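Phosphoribosylaminoimidazole-succinocarboxamide synthase (Thermotoga maritima, PDB 1KUT) catalyses the ATP-dependent joining of L-aspartate to carboxyaminoimidazole ribonucleotide, giving SAICAR in de novo purine biosynthesis. Local coordinates at residues A91-F94 and V95-G99. Residues are numbered along the deposited sequence; the frame is centred on the assembly and turned at random.
Sequences AGSF and VRRYG
Tyr98 turns the edge of its ring onto one face of Phe94 in an edge-to-face pair, planes at 66°, with Tyr98 CD2 3.4 Å from Phe94 CE1. With chi1 at -173°, the Phe94 ring swings away from its own backbone N and lies beside the carbonyl carbon, where Tyr98 can reach its face. Arg97 CB lies over the centre of one face of the Tyr98 ring, and Tyr98 CE2 over the rim of one face of the Arg97 guanidinium, while one face of the Arg96 guanidinium rests on Ser93 CA. Arg97 folds back at chi3 (-76°) to bring NE within 2.7 Å of Ser93 O, approaching from above the carbonyl plane; its NH2 adds a weak bond to Ser93 OG at 3.0 Å. Tyr98 N donates to Phe94 O at 3.1 Å, one helical turn back, and Gly99 then leaves helical geometry with positive phi. Replacing Arg97 by a leucine would probably leave Glu112 without this cationic mate and Ser93 O without its side-chain donor. Arg97 thus joins Ser93 to Glu112 on strand 105-115, its NH1 making the salt bridge, while Tyr98 meets Phe94 within helix 93-98 and its hydroxyl bonds across the dimer interface to Met124 O of the second subunit.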
ATOM      1  N   ALA B  91      -6.951   4.874  13.691  1.00 27.21           N
ATOM      2  CA  ALA B  91      -7.695   3.768  14.267  1.00 27.50           C
ATOM      3  C   ALA B  91      -7.548   2.483  13.468  1.00 28.08           C
ATOM      4  O   ALA B  91      -7.153   2.502  12.299  1.00 28.34           O
ATOM      5  CB  ALA B  91      -9.145   4.141  14.365  1.00 27.63           C
ATOM      6  N   GLY B  92      -7.858   1.361  14.114  1.00 28.41           N
ATOM      7  CA  GLY B  92      -7.791   0.064  13.454  1.00 28.38           C
ATOM      8  C   GLY B  92      -6.456  -0.427  12.910  1.00 28.25           C
ATOM      9  O   GLY B  92      -5.437  -0.422  13.607  1.00 28.04           O
ATOM     10  N   SER B  93      -6.477  -0.874  11.657  1.00 27.97           N
ATOM     11  CA  SER B  93      -5.290  -1.388  11.001  1.00 27.86           C
ATOM     12  C   SER B  93      -4.265  -0.277  10.836  1.00 28.20           C
ATOM     13  O   SER B  93      -3.091  -0.540  10.535  1.00 28.14           O
ATOM     14  CB  SER B  93      -5.651  -1.933   9.627  1.00 27.99           C
ATOM     15  OG  SER B  93      -5.986  -0.867   8.751  1.00 27.85           O
ATOM     16  N   PHE B  94      -4.698   0.967  11.024  1.00 27.80           N
ATOM     17  CA  PHE B  94      -3.764   2.069  10.876  1.00 27.63           C
ATOM     18  C   PHE B  94      -2.824   2.142  12.063  1.00 27.60           C
ATOM     19  O   PHE B  94      -1.647   2.434  11.897  1.00 27.39           O
ATOM     20  CB  PHE B  94      -4.478   3.411  10.721  1.00 27.27           C
ATOM     21  CG  PHE B  94      -3.537   4.556  10.405  1.00 26.93           C
ATOM     22  CD1 PHE B  94      -3.180   4.838   9.089  1.00 26.36           C
ATOM     23  CD2 PHE B  94      -2.966   5.313  11.433  1.00 26.55           C
ATOM     24  CE1 PHE B  94      -2.272   5.853   8.805  1.00 26.33           C
ATOM     25  CE2 PHE B  94      -2.057   6.328  11.159  1.00 26.05           C
ATOM     26  CZ  PHE B  94      -1.707   6.602   9.848  1.00 26.20           C
ATOM     27  N   VAL B  95      -3.333   1.899  13.264  1.00 27.82           N
ATOM     28  CA  VAL B  95      -2.465   1.942  14.433  1.00 28.17           C
ATOM     29  C   VAL B  95      -1.602   0.683  14.490  1.00 28.52           C
ATOM     30  O   VAL B  95      -0.450   0.720  14.921  1.00 27.81           O
ATOM     31  CB  VAL B  95      -3.275   2.099  15.736  1.00 28.41           C
ATOM     32  CG1 VAL B  95      -3.832   3.518  15.823  1.00 28.39           C
ATOM     33  CG2 VAL B  95      -4.420   1.089  15.778  1.00 28.84           C
ATOM     34  N   ARG B  96      -2.146  -0.430  14.011  1.00 29.28           N
ATOM     35  CA  ARG B  96      -1.394  -1.675  14.013  1.00 30.25           C
ATOM     36  C   ARG B  96      -0.258  -1.690  12.986  1.00 30.09           C
ATOM     37  O   ARG B  96       0.660  -2.503  13.081  1.00 30.69           O
ATOM     38  CB  ARG B  96      -2.338  -2.856  13.762  1.00 31.30           C
ATOM     39  CG  ARG B  96      -3.465  -2.962  14.797  1.00 32.47           C
ATOM     40  CD  ARG B  96      -4.075  -4.348  14.800  1.00 33.45           C
ATOM     41  NE  ARG B  96      -4.716  -4.679  13.532  1.00 34.25           N
ATOM     42  CZ  ARG B  96      -5.921  -4.255  13.154  1.00 35.04           C
ATOM     43  NH1 ARG B  96      -6.647  -3.474  13.951  1.00 34.88           N
ATOM     44  NH2 ARG B  96      -6.399  -4.615  11.967  1.00 35.05           N
ATOM     45  N   ARG B  97      -0.306  -0.793  12.010  1.00 29.73           N
ATOM     46  CA  ARG B  97       0.742  -0.749  10.989  1.00 29.32           C
ATOM     47  C   ARG B  97       1.768   0.356  11.214  1.00 29.18           C
ATOM     48  O   ARG B  97       2.959   0.168  10.971  1.00 28.80           O
ATOM     49  CB  ARG B  97       0.129  -0.540   9.599  1.00 28.77           C
ATOM     50  CG  ARG B  97      -0.554  -1.740   8.985  1.00 28.12           C
ATOM     51  CD  ARG B  97      -1.202  -1.338   7.672  1.00 27.53           C
ATOM     52  NE  ARG B  97      -2.426  -0.579   7.914  1.00 27.67           N
ATOM     53  CZ  ARG B  97      -2.889   0.377   7.116  1.00 27.37           C
ATOM     54  NH1 ARG B  97      -2.223   0.707   6.009  1.00 26.65           N
ATOM     55  NH2 ARG B  97      -4.028   0.990   7.418  1.00 26.60           N
ATOM     56  N   TYR B  98       1.297   1.502  11.692  1.00 29.28           N
ATOM     57  CA  TYR B  98       2.163   2.653  11.877  1.00 29.59           C
ATOM     58  C   TYR B  98       2.236   3.189  13.297  1.00 30.93           C
ATOM     59  O   TYR B  98       2.897   4.203  13.540  1.00 31.10           O
ATOM     60  CB  TYR B  98       1.676   3.765  10.950  1.00 28.42           C
ATOM     61  CG  TYR B  98       1.405   3.277   9.551  1.00 27.13           C
ATOM     62  CD1 TYR B  98       2.413   2.664   8.808  1.00 26.61           C
ATOM     63  CD2 TYR B  98       0.141   3.400   8.974  1.00 26.48           C
ATOM     64  CE1 TYR B  98       2.176   2.180   7.522  1.00 26.31           C
ATOM     65  CE2 TYR B  98      -0.114   2.918   7.677  1.00 26.28           C
ATOM     66  CZ  TYR B  98       0.909   2.309   6.957  1.00 26.00           C
ATOM     67  OH  TYR B  98       0.693   1.840   5.672  1.00 25.36           O
ATOM     68  N   GLY B  99       1.558   2.530  14.232  1.00 31.87           N
ATOM     69  CA  GLY B  99       1.569   3.009  15.604  1.00 33.34           C
ATOM     70  C   GLY B  99       0.739   4.280  15.755  1.00 34.46           C
ATOM     71  O   GLY B  99      -0.062   4.630  14.880  1.00 34.41           O
TER